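Local coordinates for hypothetical protein yihE (Escherichia coli, PDB 1ZYL) that phosphorylates itself and proteins on serine and threonine using ATP, and probably protects the cell from stress linked to reactive oxygen species, at residues T15-L20 with S29-L34; D120-V125 with L233-K238. All coordinates share one frame; numbering follows the deposited sequence.

Interaction 1 (T15-L20 with S29-L34); sequences TIMDAL and SGLTPL
Leu31 lies against Ile16 and Met17, neighbouring residues on helix 13-22, and makes this small contact almost alone from the side of the loop. Its CB is directed at the helix, and it reaches the helix with CG and CD1. The backbones stay well apart, with the CA atoms of Met17 and Leu31 separated by 7.9 Å.

The better buried part of the contact is at Ile16, on which the leucine sits. Ile16 meets it obliquely with its CB and branch methyl: Ile16 CB is 3.8 Å from Leu31 CD1. A chi1 of -74° puts Ile16 CG1 beside the backbone N and leaves the methyl CG2 opposite that N, on the side of Leu31 CD1, although the modelled spacing of the two methyls is too short to be reliable. Met17 runs alongside the leucine, in the opposite sense. Its chain bends at chi2 (-65°) and again at chi3, which lays the sulfur beside the leucine branch point, with Met17 SD 3.9 Å from Leu31 CG and 4.0 Å from Leu31 CD1. All of this is apolar van der Waals packing.

Toward Ser29 and Gly30 the contact thins out. Both residues are exposed, the CB of Ser29 is directed away from the helix, and Met17 and Leu31 themselves are only partly buried. Val27 in the connecting loop packs on Met17.

Leu11 and the sheet of the N-terminal lobe enclose Ile16: Tyr42 of strand 40-44 touches both Ile16 and Leu31, and Phe56 of strand 52-57 meets Ile16.

Interaction 2 (D120-V125 with L233-K238); sequences DQMEAV and LLNGDK
The helical C-terminal lobe of this APH-type kinase fold contains a buried contact in which Met122 and Val125, one turn apart on helix 119-136, face Leu233 and Asn235 of the loop joining helix 228-231 to helix 238-252. The CA atoms come nearest at Met122 and Leu233, 8.4 Å apart, so side chains alone bridge the space.

At the inner end two apolar branches cross obliquely. A chi1 of 160° swings Val125 CG1 away from the backbone N, and it lies 4.1 Å from Leu233 CD1, a normal separation for methyl groups. The Leu233 chain is extended at chi2 (175°), which carries CD1 out toward the helix. Val125 is enclosed further by Phe114, by Ile207 of strand 207-209 and by Phe215 of strand 213-215. Leu233 is buried not far from the inferred catalytic residues: its side chain is about 9 Å from that of Asn206, an inferred magnesium ligand, and about 10 Å from that of Asp201, the inferred proton acceptor.

Farther along the loop the partners are mixed in character. The doubly bent Met122 chain brings its terminal methyl to the amide of Asn235, with Met122 CE 3.9 Å from Asn235 OD1. This is a van der Waals touch; the oxygen has its hydrogen-bonding partner outside the two segments. Helix 238-252 backs the pair, since Gln244 and Ile248 touch Met122, and Gln244 OE1 accepts a hydrogen bond from the backbone N of Asn235. Beyond Gly236, whose backbone angles suit a residue without a side chain, Asp237 takes the N-cap position of that helix, and its OD2 accepts a hydrogen bond from Glu240 N.

How the interactions relate
From the N terminus, the chain first forms helix 13-22, turns, and closes a short loop of eight residues at interaction 1, just ahead of strand 32-34, an outermost strand of the N-terminal sheet. It then builds that sheet and enters the helical lobe, where interaction 2 opens on helix 119-136. This second contact closes only after 107 intervening residues, which include Asp201, Asn206 and Asp217 of the inferred active site. The two loops follow in series, neither nested nor crossed. The centres of interactions 1 and 2 are 37 Å apart, and the nearest atoms of interactions 1 and 2 are about 21 Å apart. Interaction 1 ties the first helix to the N-terminal sheet, whereas interaction 2 joins helix 119-136 to the loop before helix 238-252.

Interaction 1 (T15-L20 with S29-L34)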
loop_
_atom_site.group_PDB
_atom_site.type_symbol
_atom_site.label_atom_id
_atom_site.label_comp_id
_atom_site.label_asym_id
_atom_site.label_seq_id
_atom_site.Cartn_x
_atom_site.Cartn_y
_atom_site.Cartn_z
ATOM N N THR A 15 -14.601 -21.520 10.515
ATOM C CA THR A 15 -13.220 -21.929 10.699
ATOM C C THR A 15 -12.486 -20.812 11.443
ATOM O O THR A 15 -11.483 -21.055 12.116
ATOM C CB THR A 15 -12.536 -22.149 9.344
ATOM O OG1 THR A 15 -13.384 -22.953 8.517
ATOM C CG2 THR A 15 -11.189 -22.843 9.527
ATOM N N ILE A 16 -12.996 -19.589 11.307
ATOM C CA ILE A 16 -12.407 -18.433 11.964
ATOM C C ILE A 16 -12.745 -18.434 13.460
ATOM O O ILE A 16 -11.873 -18.199 14.307
ATOM C CB ILE A 16 -12.892 -17.116 11.300
ATOM C CG1 ILE A 16 -12.199 -16.951 9.950
ATOM C CG2 ILE A 16 -12.585 -15.905 12.183
ATOM C CD1 ILE A 16 -12.553 -15.673 9.233
ATOM N N MET A 17 -14.006 -18.699 13.789
ATOM C CA MET A 17 -14.406 -18.741 15.186
ATOM C C MET A 17 -13.554 -19.768 15.932
ATOM O O MET A 17 -13.159 -19.541 17.080
ATOM C CB MET A 17 -15.889 -19.091 15.303
ATOM C CG MET A 17 -16.811 -17.940 14.950
ATOM S SD MET A 17 -16.670 -16.570 16.111
ATOM C CE MET A 17 -18.011 -16.935 17.228
ATOM N N ASP A 18 -13.267 -20.893 15.280
ATOM C CA ASP A 18 -12.442 -21.930 15.893
ATOM C C ASP A 18 -11.094 -21.301 16.234
ATOM O O ASP A 18 -10.601 -21.399 17.360
ATOM C CB ASP A 18 -12.230 -23.098 14.928
ATOM C CG ASP A 18 -13.534 -23.700 14.440
ATOM O OD1 ASP A 18 -14.433 -23.932 15.276
ATOM O OD2 ASP A 18 -13.659 -23.950 13.220
ATOM N N ALA A 19 -10.509 -20.646 15.239
ATOM C CA ALA A 19 -9.235 -19.972 15.400
ATOM C C ALA A 19 -9.283 -19.036 16.602
ATOM O O ALA A 19 -8.420 -19.088 17.472
ATOM C CB ALA A 19 -8.913 -19.188 14.133
ATOM N N LEU A 20 -10.292 -18.176 16.647
ATOM C CA LEU A 20 -10.409 -17.245 17.757
ATOM C C LEU A 20 -10.670 -17.964 19.069
ATOM O O LEU A 20 -10.497 -17.388 20.147
ATOM C CB LEU A 20 -11.524 -16.232 17.510
ATOM C CG LEU A 20 -11.179 -15.113 16.535
ATOM C CD1 LEU A 20 -12.289 -14.080 16.549
ATOM C CD2 LEU A 20 -9.860 -14.478 16.937
ATOM N N SER A 29 -20.796 -11.594 19.902
ATOM C CA SER A 29 -21.952 -11.731 19.028
ATOM C C SER A 29 -21.599 -11.441 17.578
ATOM O O SER A 29 -21.215 -10.324 17.223
ATOM C CB SER A 29 -23.078 -10.794 19.473
ATOM O OG SER A 29 -24.187 -10.879 18.589
ATOM N N GLY A 30 -21.730 -12.467 16.749
ATOM C CA GLY A 30 -21.448 -12.327 15.339
ATOM C C GLY A 30 -20.044 -11.904 14.958
ATOM O O GLY A 30 -19.382 -11.132 15.653
ATOM N N LEU A 31 -19.600 -12.438 13.829
ATOM C CA LEU A 31 -18.296 -12.142 13.262
ATOM C C LEU A 31 -18.594 -11.424 11.952
ATOM O O LEU A 31 -18.453 -11.995 10.877
ATOM C CB LEU A 31 -17.530 -13.434 12.965
ATOM C CG LEU A 31 -16.123 -13.640 13.535
ATOM C CD1 LEU A 31 -15.449 -14.763 12.760
ATOM C CD2 LEU A 31 -15.301 -12.370 13.428
ATOM N N THR A 32 -19.030 -10.175 12.044
ATOM C CA THR A 32 -19.352 -9.393 10.858
ATOM C C THR A 32 -18.115 -8.978 10.051
ATOM O O THR A 32 -17.192 -8.352 10.576
ATOM C CB THR A 32 -20.137 -8.150 11.253
ATOM O OG1 THR A 32 -19.878 -7.103 10.308
ATOM C CG2 THR A 32 -19.743 -7.706 12.656
ATOM N N PRO A 33 -18.093 -9.315 8.751
ATOM C CA PRO A 33 -17.006 -9.018 7.816
ATOM C C PRO A 33 -16.927 -7.598 7.271
ATOM O O PRO A 33 -17.947 -6.965 6.998
ATOM C CB PRO A 33 -17.252 -10.018 6.699
ATOM C CG PRO A 33 -18.731 -10.022 6.620
ATOM C CD PRO A 33 -19.123 -10.131 8.084
ATOM N N LEU A 34 -15.693 -7.124 7.111
ATOM C CA LEU A 34 -15.399 -5.805 6.554
ATOM C C LEU A 34 -14.812 -6.080 5.174
ATOM O O LEU A 34 -14.300 -7.171 4.925
ATOM C CB LEU A 34 -14.365 -5.063 7.400
ATOM C CG LEU A 34 -14.690 -4.706 8.848
ATOM C CD1 LEU A 34 -16.026 -3.990 8.913
ATOM C CD2 LEU A 34 -14.712 -5.963 9.686
#

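Interaction 2 (D120-V125 with L233-K238)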
loop_
_atom_site.group_PDB
_atom_site.type_symbol
_atom_site.label_atom_id
_atom_site.label_comp_id
_atom_site.label_asym_id
_atom_site.label_seq_id
_atom_site.Cartn_x
_atom_site.Cartn_y
_atom_site.Cartn_z
ATOM N N ASP A 120 -5.251 21.749 7.012
ATOM C CA ASP A 120 -4.858 21.569 8.405
ATOM C C ASP A 120 -4.624 20.090 8.714
ATOM O O ASP A 120 -3.616 19.728 9.325
ATOM C CB ASP A 120 -5.930 22.138 9.341
ATOM C CG ASP A 120 -5.352 23.065 10.402
ATOM O OD1 ASP A 120 -4.806 24.130 10.029
ATOM O OD2 ASP A 120 -5.442 22.727 11.605
ATOM N N GLN A 121 -5.556 19.236 8.295
ATOM C CA GLN A 121 -5.420 17.802 8.523
ATOM C C GLN A 121 -4.193 17.296 7.774
ATOM O O GLN A 121 -3.518 16.362 8.207
ATOM C CB GLN A 121 -6.670 17.064 8.044
ATOM C CG GLN A 121 -7.897 17.318 8.904
ATOM C CD GLN A 121 -9.075 16.434 8.534
ATOM O OE1 GLN A 121 -10.065 16.381 9.257
ATOM N NE2 GLN A 121 -8.975 15.739 7.405
ATOM N N MET A 122 -3.914 17.938 6.645
ATOM C CA MET A 122 -2.765 17.603 5.815
ATOM C C MET A 122 -1.513 17.779 6.661
ATOM O O MET A 122 -0.654 16.911 6.693
ATOM C CB MET A 122 -2.697 18.546 4.613
ATOM C CG MET A 122 -1.878 18.032 3.454
ATOM S SD MET A 122 -2.880 17.019 2.375
ATOM C CE MET A 122 -3.686 18.285 1.372
ATOM N N GLU A 123 -1.422 18.916 7.344
ATOM C CA GLU A 123 -0.278 19.213 8.193
ATOM C C GLU A 123 -0.138 18.212 9.325
ATOM O O GLU A 123 0.964 17.747 9.604
ATOM C CB GLU A 123 -0.385 20.620 8.779
ATOM C CG GLU A 123 -0.135 21.728 7.779
ATOM C CD GLU A 123 0.014 23.083 8.446
ATOM O OE1 GLU A 123 -0.925 23.499 9.160
ATOM O OE2 GLU A 123 1.068 23.731 8.255
ATOM N N ALA A 124 -1.252 17.892 9.981
ATOM C CA ALA A 124 -1.247 16.929 11.082
ATOM C C ALA A 124 -0.760 15.579 10.573
ATOM O O ALA A 124 -0.017 14.881 11.264
ATOM C CB ALA A 124 -2.642 16.788 11.671
ATOM N N VAL A 125 -1.187 15.213 9.366
ATOM C CA VAL A 125 -0.781 13.947 8.757
ATOM C C VAL A 125 0.685 14.019 8.352
ATOM O O VAL A 125 1.443 13.094 8.590
ATOM C CB VAL A 125 -1.667 13.601 7.511
ATOM C CG1 VAL A 125 -0.975 12.590 6.623
ATOM C CG2 VAL A 125 -2.990 13.022 7.966
ATOM N N LEU A 233 -0.567 11.777 -1.565
ATOM C CA LEU A 233 -1.447 12.653 -0.804
ATOM C C LEU A 233 -1.918 13.852 -1.622
ATOM O O LEU A 233 -3.061 14.274 -1.503
ATOM C CB LEU A 233 -0.747 13.146 0.475
ATOM C CG LEU A 233 -0.453 12.146 1.609
ATOM C CD1 LEU A 233 0.334 12.826 2.709
ATOM C CD2 LEU A 233 -1.743 11.594 2.178
ATOM N N LEU A 234 -1.041 14.389 -2.462
ATOM C CA LEU A 234 -1.370 15.560 -3.261
ATOM C C LEU A 234 -2.644 15.408 -4.067
ATOM O O LEU A 234 -2.920 14.350 -4.615
ATOM C CB LEU A 234 -0.225 15.886 -4.206
ATOM C CG LEU A 234 1.203 15.769 -3.679
ATOM C CD1 LEU A 234 2.086 16.580 -4.613
ATOM C CD2 LEU A 234 1.328 16.277 -2.243
ATOM N N ASN A 235 -3.417 16.484 -4.147
ATOM C CA ASN A 235 -4.667 16.464 -4.889
ATOM C C ASN A 235 -5.057 17.865 -5.342
ATOM O O ASN A 235 -4.907 18.824 -4.589
ATOM C CB ASN A 235 -5.779 15.900 -4.014
ATOM C CG ASN A 235 -6.056 16.763 -2.804
ATOM O OD1 ASN A 235 -5.222 16.883 -1.914
ATOM N ND2 ASN A 235 -7.229 17.379 -2.771
ATOM N N GLY A 236 -5.554 17.984 -6.572
ATOM C CA GLY A 236 -5.979 19.283 -7.067
ATOM C C GLY A 236 -5.244 19.779 -8.292
ATOM O O GLY A 236 -4.600 19.002 -8.996
ATOM N N ASP A 237 -5.344 21.077 -8.557
ATOM C CA ASP A 237 -4.658 21.638 -9.708
ATOM C C ASP A 237 -3.172 21.744 -9.373
ATOM O O ASP A 237 -2.776 21.598 -8.211
ATOM C CB ASP A 237 -5.240 23.015 -10.081
ATOM C CG ASP A 237 -4.804 24.121 -9.138
ATOM O OD1 ASP A 237 -5.124 25.303 -9.410
ATOM O OD2 ASP A 237 -4.145 23.815 -8.128
ATOM N N LYS A 238 -2.355 21.988 -10.391
ATOM C CA LYS A 238 -0.917 22.097 -10.208
ATOM C C LYS A 238 -0.538 22.980 -9.019
ATOM O O LYS A 238 0.234 22.559 -8.150
ATOM C CB LYS A 238 -0.254 22.633 -11.490
ATOM C CG LYS A 238 -0.411 21.727 -12.721
ATOM C CD LYS A 238 -1.370 22.317 -13.770
ATOM C CE LYS A 238 -2.801 22.467 -13.243
ATOM N NZ LYS A 238 -3.607 23.381 -14.085
#